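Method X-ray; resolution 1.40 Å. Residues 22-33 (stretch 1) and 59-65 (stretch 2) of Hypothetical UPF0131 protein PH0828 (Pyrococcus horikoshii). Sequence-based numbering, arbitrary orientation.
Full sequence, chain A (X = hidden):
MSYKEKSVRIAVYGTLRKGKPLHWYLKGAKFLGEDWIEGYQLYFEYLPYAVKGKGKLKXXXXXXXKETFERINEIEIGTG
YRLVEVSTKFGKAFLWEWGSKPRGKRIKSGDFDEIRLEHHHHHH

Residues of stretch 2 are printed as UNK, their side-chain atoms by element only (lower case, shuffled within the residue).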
ATOM      1  N   LEU A  22      -7.386  -7.289   0.697  1.00 14.31           N
ATOM      2  CA  LEU A  22      -6.739  -8.034   1.770  1.00 14.42           C
ATOM      3  C   LEU A  22      -6.740  -7.328   3.114  1.00 14.01           C
ATOM      4  O   LEU A  22      -5.988  -7.699   4.016  1.00 14.66           O
ATOM      5  CB  LEU A  22      -5.298  -8.381   1.377  1.00 16.15           C
ATOM      6  CG  LEU A  22      -5.165  -9.417   0.258  1.00 16.93           C
ATOM      7  CD1 LEU A  22      -3.691  -9.628  -0.067  1.00 18.08           C
ATOM      8  CD2 LEU A  22      -5.809 -10.732   0.690  1.00 19.66           C
ATOM      9  N   HIS A  23      -7.598  -6.327   3.269  1.00 14.88           N
ATOM     10  CA  HIS A  23      -7.616  -5.601   4.527  1.00 14.81           C
ATOM     11  C   HIS A  23      -7.957  -6.440   5.747  1.00 15.55           C
ATOM     12  O   HIS A  23      -7.564  -6.089   6.859  1.00 16.21           O
ATOM     13  CB  HIS A  23      -8.569  -4.412   4.474  1.00 15.79           C
ATOM     14  CG  HIS A  23      -8.456  -3.522   5.671  1.00 16.68           C
ATOM     15  ND1 HIS A  23      -7.305  -2.827   5.969  1.00 16.79           N
ATOM     16  CD2 HIS A  23      -9.328  -3.250   6.671  1.00 18.79           C
ATOM     17  CE1 HIS A  23      -7.471  -2.166   7.100  1.00 18.58           C
ATOM     18  NE2 HIS A  23      -8.691  -2.407   7.547  1.00 19.93           N
ATOM     19  N   TRP A  24      -8.675  -7.541   5.553  1.00 16.61           N
ATOM     20  CA  TRP A  24      -9.041  -8.376   6.691  1.00 17.43           C
ATOM     21  C   TRP A  24      -7.826  -8.865   7.476  1.00 18.24           C
ATOM     22  O   TRP A  24      -7.944  -9.218   8.647  1.00 19.82           O
ATOM     23  CB  TRP A  24      -9.915  -9.563   6.253  1.00 19.09           C
ATOM     24  CG  TRP A  24      -9.258 -10.560   5.344  1.00 21.61           C
ATOM     25  CD1 TRP A  24      -9.111 -10.469   3.989  1.00 22.01           C
ATOM     26  CD2 TRP A  24      -8.685 -11.816   5.726  1.00 23.44           C
ATOM     27  NE1 TRP A  24      -8.488 -11.593   3.503  1.00 24.11           N
ATOM     28  CE2 TRP A  24      -8.213 -12.437   4.548  1.00 24.45           C
ATOM     29  CE3 TRP A  24      -8.526 -12.480   6.951  1.00 25.41           C
ATOM     30  CZ2 TRP A  24      -7.592 -13.692   4.557  1.00 25.80           C
ATOM     31  CZ3 TRP A  24      -7.908 -13.730   6.960  1.00 27.07           C
ATOM     32  CH2 TRP A  24      -7.449 -14.320   5.768  1.00 27.24           C
ATOM     33  N   TYR A  25      -6.655  -8.877   6.844  1.00 18.52           N
ATOM     34  CA  TYR A  25      -5.438  -9.307   7.533  1.00 19.23           C
ATOM     35  C   TYR A  25      -5.043  -8.324   8.635  1.00 19.54           C
ATOM     36  O   TYR A  25      -4.305  -8.679   9.556  1.00 21.19           O
ATOM     37  CB  TYR A  25      -4.264  -9.436   6.553  1.00 19.52           C
ATOM     38  CG  TYR A  25      -4.134 -10.796   5.907  1.00 20.40           C
ATOM     39  CD1 TYR A  25      -4.723 -11.063   4.674  1.00 21.71           C
ATOM     40  CD2 TYR A  25      -3.430 -11.821   6.540  1.00 21.73           C
ATOM     41  CE1 TYR A  25      -4.615 -12.322   4.084  1.00 22.71           C
ATOM     42  CE2 TYR A  25      -3.320 -13.081   5.962  1.00 21.62           C
ATOM     43  CZ  TYR A  25      -3.913 -13.324   4.736  1.00 21.51           C
ATOM     44  OH  TYR A  25      -3.812 -14.569   4.165  1.00 23.50           O
ATOM     45  N   LEU A  26      -5.540  -7.094   8.539  1.00 19.74           N
ATOM     46  CA  LEU A  26      -5.215  -6.050   9.510  1.00 20.89           C
ATOM     47  C   LEU A  26      -6.328  -5.719  10.503  1.00 22.83           C
ATOM     48  O   LEU A  26      -6.249  -4.719  11.212  1.00 22.82           O
ATOM     49  CB  LEU A  26      -4.830  -4.769   8.769  1.00 19.57           C
ATOM     50  CG  LEU A  26      -3.618  -4.832   7.841  1.00 18.76           C
ATOM     51  CD1 LEU A  26      -3.461  -3.498   7.126  1.00 18.09           C
ATOM     52  CD2 LEU A  26      -2.373  -5.164   8.642  1.00 20.47           C
ATOM     53  N   LYS A  27      -7.355  -6.558  10.563  1.00 25.05           N
ATOM     54  CA  LYS A  27      -8.478  -6.313  11.462  1.00 27.77           C
ATOM     55  C   LYS A  27      -8.127  -6.125  12.935  1.00 28.56           C
ATOM     56  O   LYS A  27      -8.870  -5.477  13.672  1.00 29.70           O
ATOM     57  CB  LYS A  27      -9.521  -7.422  11.285  1.00 29.26           C
ATOM     58  CG  LYS A  27     -10.544  -7.105  10.195  1.00 32.14           C
ATOM     59  CD  LYS A  27      -9.906  -6.324   9.044  1.00 33.27           C
ATOM     60  CE  LYS A  27     -10.939  -5.765   8.080  1.00 34.47           C
ATOM     61  NZ  LYS A  27     -11.653  -6.831   7.331  1.00 35.32           N
ATOM     62  N   GLY A  28      -6.993  -6.674  13.361  1.00 27.97           N
ATOM     63  CA  GLY A  28      -6.590  -6.527  14.748  1.00 27.98           C
ATOM     64  C   GLY A  28      -5.501  -5.486  14.938  1.00 27.57           C
ATOM     65  O   GLY A  28      -5.161  -5.127  16.067  1.00 29.36           O
ATOM     66  N   ALA A  29      -4.960  -4.991  13.828  1.00 26.54           N
ATOM     67  CA  ALA A  29      -3.889  -3.999  13.855  1.00 25.59           C
ATOM     68  C   ALA A  29      -4.344  -2.615  14.314  1.00 24.94           C
ATOM     69  O   ALA A  29      -5.533  -2.302  14.299  1.00 25.85           O
ATOM     70  CB  ALA A  29      -3.252  -3.901  12.475  1.00 24.16           C
ATOM     71  N   LYS A  30      -3.384  -1.789  14.719  1.00 23.58           N
ATOM     72  CA  LYS A  30      -3.688  -0.437  15.167  1.00 23.22           C
ATOM     73  C   LYS A  30      -3.389   0.580  14.071  1.00 21.53           C
ATOM     74  O   LYS A  30      -2.255   0.685  13.601  1.00 20.75           O
ATOM     75  CB  LYS A  30      -2.879  -0.087  16.421  1.00 25.01           C
ATOM     76  CG  LYS A  30      -3.107   1.340  16.920  1.00 27.56           C
ATOM     77  CD  LYS A  30      -2.454   1.609  18.273  1.00 29.72           C
ATOM     78  CE  LYS A  30      -0.942   1.447  18.235  1.00 31.43           C
ATOM     79  NZ  LYS A  30      -0.531   0.025  18.073  1.00 33.16           N
ATOM     80  N   PHE A  31      -4.418   1.315  13.662  1.00 21.47           N
ATOM     81  CA  PHE A  31      -4.284   2.339  12.634  1.00 19.27           C
ATOM     82  C   PHE A  31      -3.702   3.597  13.272  1.00 19.26           C
ATOM     83  O   PHE A  31      -4.273   4.140  14.220  1.00 20.57           O
ATOM     84  CB  PHE A  31      -5.656   2.649  12.020  1.00 19.40           C
ATOM     85  CG  PHE A  31      -5.643   3.775  11.021  1.00 18.89           C
ATOM     86  CD1 PHE A  31      -4.878   3.693   9.862  1.00 17.77           C
ATOM     87  CD2 PHE A  31      -6.426   4.911  11.225  1.00 16.35           C
ATOM     88  CE1 PHE A  31      -4.892   4.721   8.920  1.00 17.98           C
ATOM     89  CE2 PHE A  31      -6.448   5.948  10.291  1.00 17.24           C
ATOM     90  CZ  PHE A  31      -5.683   5.854   9.136  1.00 17.95           C
ATOM     91  N   LEU A  32      -2.562   4.052  12.762  1.00 17.52           N
ATOM     92  CA  LEU A  32      -1.924   5.250  13.294  1.00 17.51           C
ATOM     93  C   LEU A  32      -2.385   6.490  12.535  1.00 17.63           C
ATOM     94  O   LEU A  32      -2.484   7.577  13.103  1.00 18.77           O
ATOM     95  CB  LEU A  32      -0.400   5.140  13.195  1.00 16.54           C
ATOM     96  CG  LEU A  32       0.304   3.992  13.926  1.00 17.30           C
ATOM     97  CD1 LEU A  32       1.809   4.139  13.734  1.00 17.49           C
ATOM     98  CD2 LEU A  32      -0.047   4.009  15.410  1.00 21.11           C
ATOM     99  N   GLY A  33      -2.668   6.317  11.250  1.00 15.65           N
ATOM    100  CA  GLY A  33      -3.099   7.429  10.426  1.00 15.32           C
ATOM    101  C   GLY A  33      -2.537   7.290   9.026  1.00 15.10           C
ATOM    102  O   GLY A  33      -1.752   6.380   8.753  1.00 16.48           O
ATOM    103  N   UNK A  59      -0.381   6.450   1.847  1.00 13.50           N
ATOM    104  CA  UNK A  59      -0.365   5.200   2.587  1.00 13.42           C
ATOM    105  C   UNK A  59      -1.153   5.317   3.878  1.00 14.54           C
ATOM    106  O   UNK A  59      -1.432   6.418   4.365  1.00 14.33           O
ATOM    107  c   UNK A  59       1.902   4.477   1.754  1.00 13.56           C
ATOM    108  c   UNK A  59       1.732   5.868   3.840  1.00 14.72           C
ATOM    109  c   UNK A  59       1.077   4.775   2.987  1.00 12.63           C
ATOM    110  N   UNK A  60      -1.528   4.160   4.406  1.00 13.63           N
ATOM    111  CA  UNK A  60      -2.194   4.049   5.692  1.00 13.85           C
ATOM    112  C   UNK A  60      -1.116   3.366   6.523  1.00 14.01           C
ATOM    113  O   UNK A  60      -0.556   2.351   6.099  1.00 14.11           O
ATOM    114  c   UNK A  60      -3.425   3.152   5.600  1.00 12.88           C
ATOM    115  c   UNK A  60      -5.766   2.875   4.695  1.00 13.46           C
ATOM    116  o   UNK A  60      -5.846   1.803   5.329  1.00 15.11           O
ATOM    117  c   UNK A  60      -4.637   3.837   5.004  1.00 14.73           C
ATOM    118  o   UNK A  60      -6.583   3.208   3.816  1.00 16.90           O
ATOM    119  N   UNK A  61      -0.805   3.923   7.687  1.00 14.30           N
ATOM    120  CA  UNK A  61       0.231   3.350   8.536  1.00 14.08           C
ATOM    121  C   UNK A  61      -0.375   2.595   9.713  1.00 15.36           C
ATOM    122  O   UNK A  61      -1.244   3.117  10.422  1.00 16.14           O
ATOM    123  c   UNK A  61       1.181   4.447   9.059  1.00 13.63           C
ATOM    124  c   UNK A  61       2.333   3.815   9.832  1.00 14.59           C
ATOM    125  c   UNK A  61       1.713   5.265   7.894  1.00 14.64           C
ATOM    126  N   UNK A  62       0.090   1.365   9.912  1.00 15.81           N
ATOM    127  CA  UNK A  62      -0.400   0.508  10.984  1.00 17.52           C
ATOM    128  C   UNK A  62       0.714  -0.084  11.824  1.00 17.76           C
ATOM    129  O   UNK A  62       1.864  -0.185  11.384  1.00 18.36           O
ATOM    130  c   UNK A  62      -2.418   0.090   8.363  1.00 15.17           C
ATOM    131  c   UNK A  62      -1.190  -0.680  10.425  1.00 17.80           C
ATOM    132  c   UNK A  62      -2.455  -0.342   9.687  1.00 16.10           C
ATOM    133  c   UNK A  62      -4.865  -0.126   9.648  1.00 17.11           C
ATOM    134  o   UNK A  62      -5.959   0.632   7.667  1.00 18.37           O
ATOM    135  c   UNK A  62      -3.585   0.410   7.681  1.00 15.74           C
ATOM    136  c   UNK A  62      -4.804   0.301   8.333  1.00 16.87           C
ATOM    137  c   UNK A  62      -3.693  -0.445  10.317  1.00 16.73           C
ATOM    138  N   UNK A  63       0.354  -0.479  13.039  1.00 19.33           N
ATOM    139  CA  UNK A  63       1.270  -1.156  13.943  1.00 20.49           C
ATOM    140  C   UNK A  63       0.664  -2.552  14.006  1.00 20.27           C
ATOM    141  O   UNK A  63      -0.513  -2.702  14.340  1.00 20.80           O
ATOM    142  o   UNK A  63       1.978   0.381  17.793  1.00 33.48           O
ATOM    143  o   UNK A  63       2.328   2.452  17.168  1.00 33.99           O
ATOM    144  c   UNK A  63       2.061   1.260  16.910  1.00 30.85           C
ATOM    145  c   UNK A  63       1.832   0.856  15.462  1.00 28.33           C
ATOM    146  c   UNK A  63       1.254  -0.542  15.347  1.00 23.64           C
ATOM    147  N   UNK A  64       1.450  -3.569  13.661  1.00 20.29           N
ATOM    148  CA  UNK A  64       0.968  -4.946  13.683  1.00 21.33           C
ATOM    149  C   UNK A  64       1.922  -5.802  14.508  1.00 21.25           C
ATOM    150  O   UNK A  64       3.106  -5.484  14.608  1.00 22.05           O
ATOM    151  c   UNK A  64       0.025  -4.659  11.372  1.00 21.62           C
ATOM    152  c   UNK A  64       0.890  -5.539  12.253  1.00 22.06           C
ATOM    153  c   UNK A  64       2.287  -5.673  11.661  1.00 22.49           C
ATOM    154  N   UNK A  65       1.416  -6.877  15.109  1.00 22.50           N
ATOM    155  CA  UNK A  65       2.296  -7.739  15.887  1.00 23.10           C
ATOM    156  C   UNK A  65       3.103  -8.629  14.949  1.00 22.66           C
ATOM    157  O   UNK A  65       2.823  -8.699  13.750  1.00 21.84           O
ATOM    158  c   UNK A  65       1.513  -8.588  16.903  1.00 25.62           C
ATOM    159  c   UNK A  65       0.408  -9.403  16.271  1.00 25.80           C
ATOM    160  o   UNK A  65       0.644 -10.028  15.217  1.00 27.49           O
ATOM    161  o   UNK A  65      -0.700  -9.438  16.847  1.00 30.04           O
TER

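Position 59 carries three side-chain carbons, one bonded to CA and bearing the other two, and none of them touches stretch 1. That beta-branched fork is valine, Val59. Its side chain makes no contact with stretch 1, so the position belongs to the buried strand more than to this contact.

Position 60 has three carbons in a row, the third carrying two oxygens, and its CB lies 4.0 Å from Phe31 CE1, at the edge of that ring. A carboxylate on a two-methylene arm is glutamate, Glu60. The acid is buried, but both of its oxygens have hydrogen-bonding partners elsewhere in the structure.

Position 61 repeats the fork of three carbons, again branched at the first, and touches the side chain of Leu32; it is Val61. Its backbone does the pairing: Val61 N donates to Gly33 O at 2.8 Å, and Leu32 N donates to Val61 O at 2.8 Å. The side chain adds an apolar touch, Val61 CG1 to Leu32 CD1 at 4.0 Å.

Position 62 shows one carbon leading to a six-carbon ring that bears a single oxygen, with Leu26 over one face and Phe31 over the opposite one; this is tyrosine. Of the seven residues here, Tyr62 has the most area covered by stretch 1. Leu26 CD1 sits 4.0 Å from the ring centroid and 12° off the normal, a CH-pi contact; Phe31 CD1 lies 3.7 Å from Tyr62 CZ. At the ring's tip, Tyr62 OH reaches the edge of the His23 ring, 3.2 Å from His23 CE1, and donates a hydrogen bond to Glu60 OE1 at 2.6 Å. The acid two residues back thus gives the hydroxyl of a buried ring an acceptor.

Position 63 again has three carbons ending in two oxygens, one reaching Lys30 NZ and the other near Leu32, so it is glutamate. Glu63 OE2 forms a salt bridge with Lys30 NZ at 2.5 Å, a very short distance, while Glu63 OE1 lies 3.3 Å from Leu32 CD2. The backbone closes a two-way pair: Lys30 N to Glu63 O at 3.0 Å and Glu63 N to Lys30 O at 2.9 Å.

Position 64 is a third three-carbon fork, packed on Ala29 and Leu26: Val64. Its CG1 lies 3.5 Å from Ala29 CB and 3.7 Å from Leu26 CD2.

Position 65 has two carbons, the second carrying two oxygens, and touches nothing on stretch 1: aspartate. At an N-cap position, the side chain of Asp65 caps a backbone N just past the stretch.

The contact is an antiparallel strand pair with different chemistry on its two faces. Phe31 and Tyr62 share an aromatic face, while Lys30 and Glu63 project from the other and join their charges. Between Phe31 and Gly33 the register slips by one, a beta bulge, yet Leu32 N and Gly33 O both still bond to Val61. Gly33 suits the site because, at its backbone angles, a CB would jam against the carbonyl O of Leu32. Before the strand, the Leu26 to Ala29 turn brings two apolar side chains onto Tyr62 and Val64, extending the packing beyond the paired backbones.

Stretch 2 59-65: VEVYEVD
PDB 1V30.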